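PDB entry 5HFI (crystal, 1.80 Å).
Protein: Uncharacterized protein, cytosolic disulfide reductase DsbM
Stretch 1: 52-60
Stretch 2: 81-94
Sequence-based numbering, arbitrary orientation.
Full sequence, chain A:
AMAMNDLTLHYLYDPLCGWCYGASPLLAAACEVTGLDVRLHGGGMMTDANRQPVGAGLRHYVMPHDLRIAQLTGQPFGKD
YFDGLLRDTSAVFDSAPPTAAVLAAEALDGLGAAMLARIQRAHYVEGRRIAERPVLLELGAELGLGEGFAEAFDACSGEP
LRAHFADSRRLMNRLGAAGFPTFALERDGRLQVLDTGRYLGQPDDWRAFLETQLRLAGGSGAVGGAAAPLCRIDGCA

Stretch 1 (52-60) QPVGAGLRH
Stretch 2, residues 81-94: YFDGLLRDTSAVFD

Two backbone hydrogen bonds join the stretches: Phe93 N donates to Gln52 O (2.9 Å, N-H...O angle 161°) and Val54 N to Ala91 O (2.8 Å, 165°). They flank a single beta bridge between Pro53 and Val92, whose CA atoms lie 4.4 Å apart. The chains run antiparallel: Gln52 CA sits 5.4 Å from Phe93 CA, Val54 CA 5.2 Å from Thr89 CA, and Arg59 CA 6.4 Å from Leu86 CA. Backbone phi/psi is extended at Pro53 (-77/150), Val54 (-74/125), Ala91 (-86/149), Val92 (-124/132) and Phe93 (-92/96). Pro53 (C-gamma endo) has no amide hydrogen to donate and turns its CB away from stretch 2; Val92 (chi1 p) also points away overall, though its CG2 lies 3.6 Å from Gln52 O.

Beyond the bridge, Thr89 CA approaches Val54 O at 3.5 Å in a CA-H...O contact, whereas Val54 O and Thr89 O, 3.2 Å apart, are both acceptors and form no hydrogen bond. Gly55 (-175/-148) is the N-cap of the short helix 56-59, in which Arg59 N bonds back to Gly55 O (3.2 Å).

Stretch 2 begins within a helix containing a wide pi-type turn, closed by Leu86 N to Tyr81 O (3.0 Å). Type I turns then span Leu85-Asp88 and Asp88-Ala91. Asp88 (chi1 t) braces the second: its OD2 accepts from Ser90 N (3.2 Å) and Ser90 OG (2.9 Å).

Val54 (chi1 t) points toward stretch 2 and is largely covered by it. Its CG1 lies 3.6 Å from Leu85 O and 3.5 Å from Leu86 O, its CB 3.1 Å from Asp88 O, and its CG2 meets Ala91 CB at 3.6 Å and Phe93 CE1 at 3.5 Å. Leu58 (t, -87°) and Phe93 (m, chi2 25°) point toward each other's stretches. Leu58 CD1 sits over the Phe93 ring, 3.7 Å from its centroid and 17° off the normal, a CH-pi contact; Leu58 CD2 reaches Phe93 CD2 at 3.5 Å. Leu86 (m, t) extends this apolar patch, its CD2 4.0 Å from Leu58 CD1.

Arg59 (chi1 t, chi2 141°, chi3 t) leaves its backbone sideways but extends along stretch 2: CD lies 3.6 Å from Leu86 O, and NH1 3.1 Å from Phe82 O. NH1 also lies over one face of the Arg87 guanidinium, 3.3 Å from Arg87 NE; both are donors of like charge. Asp83 partly offsets that charge through a salt bridge, with weak hydrogen bonds to its OD1 from Arg87 NH2 (3.3 Å) and Arg87 NE (3.5 Å).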

# COMPACT_ATOMS: atom_id res chain seq x y z
N GLN A 52 16.01 0.80 -7.14
CA GLN A 52 16.99 1.12 -6.11
C GLN A 52 17.47 -0.13 -5.37
O GLN A 52 16.67 -0.82 -4.74
CB GLN A 52 16.42 2.12 -5.11
CG GLN A 52 16.44 3.56 -5.58
CD GLN A 52 17.84 4.11 -5.70
OE1 GLN A 52 18.27 4.52 -6.78
NE2 GLN A 52 18.57 4.12 -4.59
N PRO A 53 18.76 -0.41 -5.44
CA PRO A 53 19.34 -1.43 -4.57
C PRO A 53 19.52 -0.89 -3.16
O PRO A 53 19.73 0.31 -2.96
CB PRO A 53 20.69 -1.74 -5.23
CG PRO A 53 21.07 -0.45 -5.88
CD PRO A 53 19.77 0.17 -6.35
N VAL A 54 19.43 -1.78 -2.19
CA VAL A 54 19.63 -1.38 -0.80
C VAL A 54 21.12 -1.12 -0.57
O VAL A 54 21.96 -1.99 -0.82
CB VAL A 54 19.08 -2.43 0.17
CG1 VAL A 54 19.39 -2.03 1.61
CG2 VAL A 54 17.59 -2.59 -0.03
N GLY A 55 21.44 0.07 -0.09
CA GLY A 55 22.81 0.47 0.15
C GLY A 55 22.86 1.83 0.80
O GLY A 55 21.95 2.19 1.55
N ALA A 56 23.91 2.61 0.51
CA ALA A 56 24.02 3.94 1.11
C ALA A 56 22.87 4.84 0.66
O ALA A 56 22.20 5.46 1.48
CB ALA A 56 25.37 4.56 0.75
N GLY A 57 22.62 4.90 -0.65
CA GLY A 57 21.63 5.83 -1.17
C GLY A 57 20.21 5.50 -0.73
O GLY A 57 19.49 6.37 -0.23
N LEU A 58 19.80 4.25 -0.92
CA LEU A 58 18.45 3.84 -0.53
C LEU A 58 18.23 4.04 0.97
O LEU A 58 17.15 4.47 1.39
CB LEU A 58 18.22 2.38 -0.92
CG LEU A 58 16.87 1.70 -0.64
CD1 LEU A 58 16.79 1.08 0.76
CD2 LEU A 58 15.70 2.64 -0.91
N ARG A 59 19.17 3.67 1.85
CA ARG A 59 18.98 3.77 3.31
C ARG A 59 18.87 5.16 3.85
O ARG A 59 18.11 5.42 4.74
CB ARG A 59 20.03 3.01 4.12
CG ARG A 59 19.81 3.17 5.61
CD ARG A 59 20.04 1.91 6.47
NE ARG A 59 20.32 2.32 7.85
CZ ARG A 59 20.43 1.55 8.93
NH1 ARG A 59 20.25 0.26 8.86
NH2 ARG A 59 20.72 2.09 10.13
N HIS A 60 19.70 6.06 3.34
CA HIS A 60 19.56 7.45 3.76
C HIS A 60 18.26 8.06 3.23
O HIS A 60 17.56 8.78 3.95
CB HIS A 60 20.75 8.28 3.27
CG HIS A 60 22.03 7.97 3.98
ND1 HIS A 60 22.24 8.27 5.31
CD2 HIS A 60 23.18 7.39 3.54
CE1 HIS A 60 23.45 7.89 5.66
NE2 HIS A 60 24.04 7.35 4.61
N TYR A 81 13.79 -5.56 10.01
CA TYR A 81 13.75 -4.51 9.00
C TYR A 81 14.88 -3.50 9.20
O TYR A 81 15.68 -3.27 8.29
CB TYR A 81 12.38 -3.81 9.03
CG TYR A 81 12.33 -2.52 8.25
CD1 TYR A 81 12.28 -1.29 8.90
CD2 TYR A 81 12.34 -2.52 6.86
CE1 TYR A 81 12.23 -0.11 8.20
CE2 TYR A 81 12.29 -1.34 6.14
CZ TYR A 81 12.24 -0.13 6.82
OH TYR A 81 12.19 1.04 6.11
N PHE A 82 14.95 -2.91 10.40
CA PHE A 82 15.98 -1.92 10.70
C PHE A 82 17.38 -2.50 10.53
O PHE A 82 18.24 -1.89 9.89
CB PHE A 82 15.81 -1.40 12.13
CG PHE A 82 14.72 -0.38 12.29
CD1 PHE A 82 14.52 0.60 11.34
CD2 PHE A 82 13.89 -0.41 13.40
CE1 PHE A 82 13.51 1.54 11.49
CE2 PHE A 82 12.89 0.52 13.56
CZ PHE A 82 12.70 1.50 12.60
N ASP A 83 17.62 -3.68 11.10
CA ASP A 83 18.96 -4.25 11.18
C ASP A 83 19.14 -5.47 10.29
O ASP A 83 20.16 -6.15 10.38
CB ASP A 83 19.30 -4.59 12.63
CG ASP A 83 19.33 -3.37 13.53
OD1 ASP A 83 19.77 -2.29 13.06
OD2 ASP A 83 18.90 -3.48 14.69
N GLY A 84 18.16 -5.77 9.43
CA GLY A 84 18.29 -6.89 8.53
C GLY A 84 18.11 -6.50 7.07
O GLY A 84 19.05 -6.56 6.28
N LEU A 85 16.89 -6.10 6.72
CA LEU A 85 16.59 -5.75 5.33
C LEU A 85 17.33 -4.49 4.91
O LEU A 85 17.98 -4.46 3.86
CB LEU A 85 15.08 -5.58 5.15
CG LEU A 85 14.60 -5.28 3.74
CD1 LEU A 85 14.97 -6.41 2.81
CD2 LEU A 85 13.11 -5.03 3.72
N LEU A 86 17.23 -3.42 5.71
CA LEU A 86 17.89 -2.17 5.38
C LEU A 86 19.41 -2.27 5.42
O LEU A 86 20.09 -1.34 4.99
CB LEU A 86 17.40 -1.06 6.31
CG LEU A 86 16.02 -0.54 5.94
CD1 LEU A 86 15.60 0.62 6.82
CD2 LEU A 86 15.99 -0.14 4.47
N ARG A 87 19.93 -3.39 5.92
CA ARG A 87 21.36 -3.66 5.93
C ARG A 87 21.76 -4.67 4.87
O ARG A 87 22.96 -4.94 4.71
CB ARG A 87 21.77 -4.16 7.32
CG ARG A 87 21.26 -3.30 8.47
CD ARG A 87 22.41 -2.60 9.17
NE ARG A 87 22.05 -1.96 10.43
CZ ARG A 87 22.71 -0.93 10.96
NH1 ARG A 87 23.76 -0.43 10.33
NH2 ARG A 87 22.32 -0.41 12.11
N ASP A 88 20.80 -5.22 4.12
CA ASP A 88 21.05 -6.26 3.13
C ASP A 88 21.41 -5.60 1.80
O ASP A 88 20.55 -4.99 1.16
CB ASP A 88 19.83 -7.16 2.99
CG ASP A 88 20.02 -8.24 1.93
OD1 ASP A 88 19.00 -8.81 1.49
OD2 ASP A 88 21.17 -8.53 1.55
N THR A 89 22.67 -5.75 1.38
CA THR A 89 23.14 -5.11 0.16
C THR A 89 22.44 -5.66 -1.08
O THR A 89 22.24 -4.93 -2.06
CB THR A 89 24.66 -5.27 0.06
OG1 THR A 89 25.29 -4.45 1.05
CG2 THR A 89 25.17 -4.85 -1.31
N SER A 90 22.04 -6.93 -1.05
CA SER A 90 21.48 -7.60 -2.23
C SER A 90 19.97 -7.46 -2.35
O SER A 90 19.38 -8.08 -3.24
CB SER A 90 21.87 -9.08 -2.21
OG SER A 90 21.27 -9.75 -1.12
N ALA A 91 19.33 -6.69 -1.48
CA ALA A 91 17.90 -6.46 -1.58
C ALA A 91 17.62 -5.29 -2.52
O ALA A 91 18.41 -4.36 -2.63
CB ALA A 91 17.29 -6.19 -0.20
N VAL A 92 16.48 -5.36 -3.21
CA VAL A 92 16.08 -4.32 -4.15
C VAL A 92 14.71 -3.79 -3.75
O VAL A 92 13.79 -4.57 -3.45
CB VAL A 92 16.07 -4.85 -5.60
CG1 VAL A 92 15.15 -6.06 -5.75
CG2 VAL A 92 15.66 -3.75 -6.57
N PHE A 93 14.58 -2.47 -3.71
CA PHE A 93 13.30 -1.82 -3.45
C PHE A 93 12.64 -1.56 -4.80
O PHE A 93 12.93 -0.56 -5.47
CB PHE A 93 13.48 -0.54 -2.64
CG PHE A 93 13.62 -0.77 -1.16
CD1 PHE A 93 14.08 -1.99 -0.68
CD2 PHE A 93 13.27 0.21 -0.25
CE1 PHE A 93 14.21 -2.21 0.68
CE2 PHE A 93 13.39 -0.01 1.11
CZ PHE A 93 13.86 -1.22 1.57
N ASP A 94 11.76 -2.47 -5.20
CA ASP A 94 11.06 -2.44 -6.47
C ASP A 94 9.57 -2.44 -6.18
O ASP A 94 9.05 -3.41 -5.61
CB ASP A 94 11.46 -3.64 -7.33
CG ASP A 94 10.94 -3.55 -8.76
OD1 ASP A 94 11.38 -4.38 -9.60
OD2 ASP A 94 10.09 -2.67 -9.05